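Local coordinates for chitosanase (Bacillus subtilis subsp. subtilis str. 168, PDB 7C6C), which cleaves chitosan internally, hydrolysing beta-(1->4) linkages between D-glucosamine residues as a secreted glycoside hydrolase of family 46, at residues Arg32-Gly38 against Ser84-Ser88. Residue numbers count along the deposited sequence, not the author numbering.
Sequences RLDDGRG and SDDTS
The guanidinium of Arg-32 points its edge at Asp-85 and Thr-87, which lie near its plane, and illustrates how one arginine can tie two irregular segments together. Arg-32 NH1 donates both to Asp-85 O (2.9 Å) and to Thr-87 OG1 (3.0 Å), while Arg-32 NH2 forms salt bridges to Asp-85 OD2 (2.8 Å) and, within segment 32-38, to Asp-34 OD1 (3.0 Å). The side chain reaches both carboxylates with chi1 at -115° and chi3 at 92°, both between the usual wells.

Asp-85, with chi1 t, plugs the turn of 32-38: Asp-85 OD1 accepts from Gly-38 N at 2.8 Å. One water joins Asp-85 OD1 to Gly-38 O, a second Asp-85 OD2 to Gly-36 N, each water 2.9 Å from both its atoms. The backbones come closest at Gly-38 and Asp-85, CA to CA 4.0 Å, where Gly-38 CA also makes a CA-H...O contact with Asp-85 O (3.6 Å). Positive phi at Gly-36 (79°) and Gly-38 (78°) shapes the turn, and Thr-87 CG2 packs 3.8 Å from Gly-38 C.

Asp-35, probably the catalytic nucleophile, directs its CA-to-CB bond away from 84-88. Asp-35 OD1 closes an Asx turn onto Arg-37 N (3.1 Å), and Asp-35 OD2 forms a salt bridge with Arg-37 NH1 (2.9 Å), which also hydrogen-bonds to Thr-200 OG1. Asx and ST turns, headed by Asp-86 and Ser-84, shape segment 84-88. The contact thus joins the connection between antiparallel strands 30-32 and 39-41, which carries the probable nucleophile, to the loop between helices 73-82 and 93-99, with Arg-32 and Thr-87 both touching Tyr-39.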
loop_
_atom_site.group_PDB
_atom_site.type_symbol
_atom_site.label_atom_id
_atom_site.label_comp_id
_atom_site.label_asym_id
_atom_site.label_seq_id
_atom_site.Cartn_x
_atom_site.Cartn_y
_atom_site.Cartn_z
ATOM N N ARG A 32 -6.326 13.494 -6.335
ATOM C CA ARG A 32 -6.914 12.782 -7.461
ATOM C C ARG A 32 -5.786 12.383 -8.402
ATOM O O ARG A 32 -5.083 13.252 -8.928
ATOM C CB ARG A 32 -7.821 13.745 -8.218
ATOM C CG ARG A 32 -9.275 13.441 -8.226
ATOM C CD ARG A 32 -9.990 14.247 -9.333
ATOM N NE ARG A 32 -10.065 13.500 -10.590
ATOM C CZ ARG A 32 -10.931 12.515 -10.835
ATOM N NH1 ARG A 32 -11.846 12.182 -9.934
ATOM N NH2 ARG A 32 -10.880 11.857 -11.983
ATOM N N LEU A 33 -5.607 11.086 -8.632
ATOM C CA LEU A 33 -4.530 10.621 -9.498
ATOM C C LEU A 33 -4.991 10.285 -10.905
ATOM O O LEU A 33 -4.159 9.922 -11.742
ATOM C CB LEU A 33 -3.822 9.421 -8.875
ATOM C CG LEU A 33 -3.194 9.733 -7.516
ATOM C CD1 LEU A 33 -2.559 8.494 -6.920
ATOM C CD2 LEU A 33 -2.179 10.877 -7.613
ATOM N N ASP A 34 -6.287 10.402 -11.192
ATOM C CA ASP A 34 -6.835 10.021 -12.493
ATOM C C ASP A 34 -6.507 8.574 -12.838
ATOM O O ASP A 34 -6.218 8.230 -13.986
ATOM C CB ASP A 34 -6.435 10.993 -13.601
ATOM C CG ASP A 34 -7.115 12.327 -13.443
ATOM O OD1 ASP A 34 -8.364 12.365 -13.510
ATOM O OD2 ASP A 34 -6.408 13.325 -13.200
ATOM N N ASP A 35 -6.576 7.718 -11.821
ATOM C CA ASP A 35 -6.332 6.291 -11.953
ATOM C C ASP A 35 -7.615 5.495 -11.801
ATOM O O ASP A 35 -7.566 4.290 -11.520
ATOM C CB ASP A 35 -5.296 5.836 -10.926
ATOM C CG ASP A 35 -5.757 6.052 -9.492
ATOM O OD1 ASP A 35 -6.759 6.771 -9.271
ATOM O OD2 ASP A 35 -5.106 5.486 -8.594
ATOM N N GLY A 36 -8.764 6.157 -11.957
ATOM C CA GLY A 36 -10.047 5.525 -11.790
ATOM C C GLY A 36 -10.484 5.353 -10.358
ATOM O O GLY A 36 -11.594 4.858 -10.123
ATOM N N ARG A 37 -9.663 5.749 -9.387
ATOM C CA ARG A 37 -9.943 5.439 -7.990
ATOM C C ARG A 37 -10.509 6.619 -7.211
ATOM O O ARG A 37 -10.691 6.512 -5.994
ATOM C CB ARG A 37 -8.712 4.838 -7.306
ATOM C CG ARG A 37 -8.245 3.555 -7.983
ATOM C CD ARG A 37 -7.182 2.853 -7.159
ATOM N NE ARG A 37 -6.751 1.601 -7.778
ATOM C CZ ARG A 37 -5.737 1.500 -8.631
ATOM N NH1 ARG A 37 -5.042 2.576 -8.971
ATOM N NH2 ARG A 37 -5.422 0.318 -9.142
ATOM N N GLY A 38 -10.811 7.731 -7.881
ATOM C CA GLY A 38 -11.357 8.888 -7.183
ATOM C C GLY A 38 -10.251 9.632 -6.471
ATOM O O GLY A 38 -9.230 9.967 -7.071
ATOM N N SER A 84 -16.850 4.079 -8.138
ATOM C CA SER A 84 -16.874 5.269 -8.971
ATOM C C SER A 84 -15.674 6.177 -8.722
ATOM O O SER A 84 -15.245 6.368 -7.579
ATOM C CB SER A 84 -18.151 6.040 -8.675
ATOM O OG SER A 84 -18.128 7.292 -9.324
ATOM N N ASP A 85 -15.167 6.765 -9.807
ATOM C CA ASP A 85 -14.086 7.746 -9.818
ATOM C C ASP A 85 -14.582 9.172 -9.583
ATOM O O ASP A 85 -13.773 10.103 -9.536
ATOM C CB ASP A 85 -13.381 7.634 -11.179
ATOM C CG ASP A 85 -12.168 8.536 -11.324
ATOM O OD1 ASP A 85 -11.200 8.397 -10.548
ATOM O OD2 ASP A 85 -12.156 9.345 -12.282
ATOM N N ASP A 86 -15.890 9.366 -9.431
ATOM C CA ASP A 86 -16.460 10.704 -9.279
ATOM C C ASP A 86 -15.959 11.377 -8.008
ATOM O O ASP A 86 -16.071 10.825 -6.907
ATOM C CB ASP A 86 -17.977 10.542 -9.203
ATOM C CG ASP A 86 -18.746 11.849 -9.307
ATOM O OD1 ASP A 86 -18.158 12.926 -9.548
ATOM O OD2 ASP A 86 -19.987 11.766 -9.169
ATOM N N THR A 87 -15.425 12.591 -8.154
ATOM C CA THR A 87 -15.112 13.429 -7.005
ATOM C C THR A 87 -15.890 14.738 -7.031
ATOM O O THR A 87 -15.663 15.609 -6.184
ATOM C CB THR A 87 -13.602 13.648 -6.839
ATOM O OG1 THR A 87 -13.049 14.180 -8.045
ATOM C CG2 THR A 87 -12.896 12.336 -6.527
ATOM N N SER A 88 -16.844 14.874 -7.950
ATOM C CA SER A 88 -17.557 16.135 -8.097
ATOM C C SER A 88 -18.564 16.385 -6.979
ATOM O O SER A 88 -19.024 17.521 -6.829
ATOM C CB SER A 88 -18.253 16.185 -9.457
ATOM O OG SER A 88 -19.345 15.280 -9.514
HETATM O O HOH W 1 -8.797 9.836 -9.925
HETATM O O HOH W 2 -9.602 8.523 -13.327
#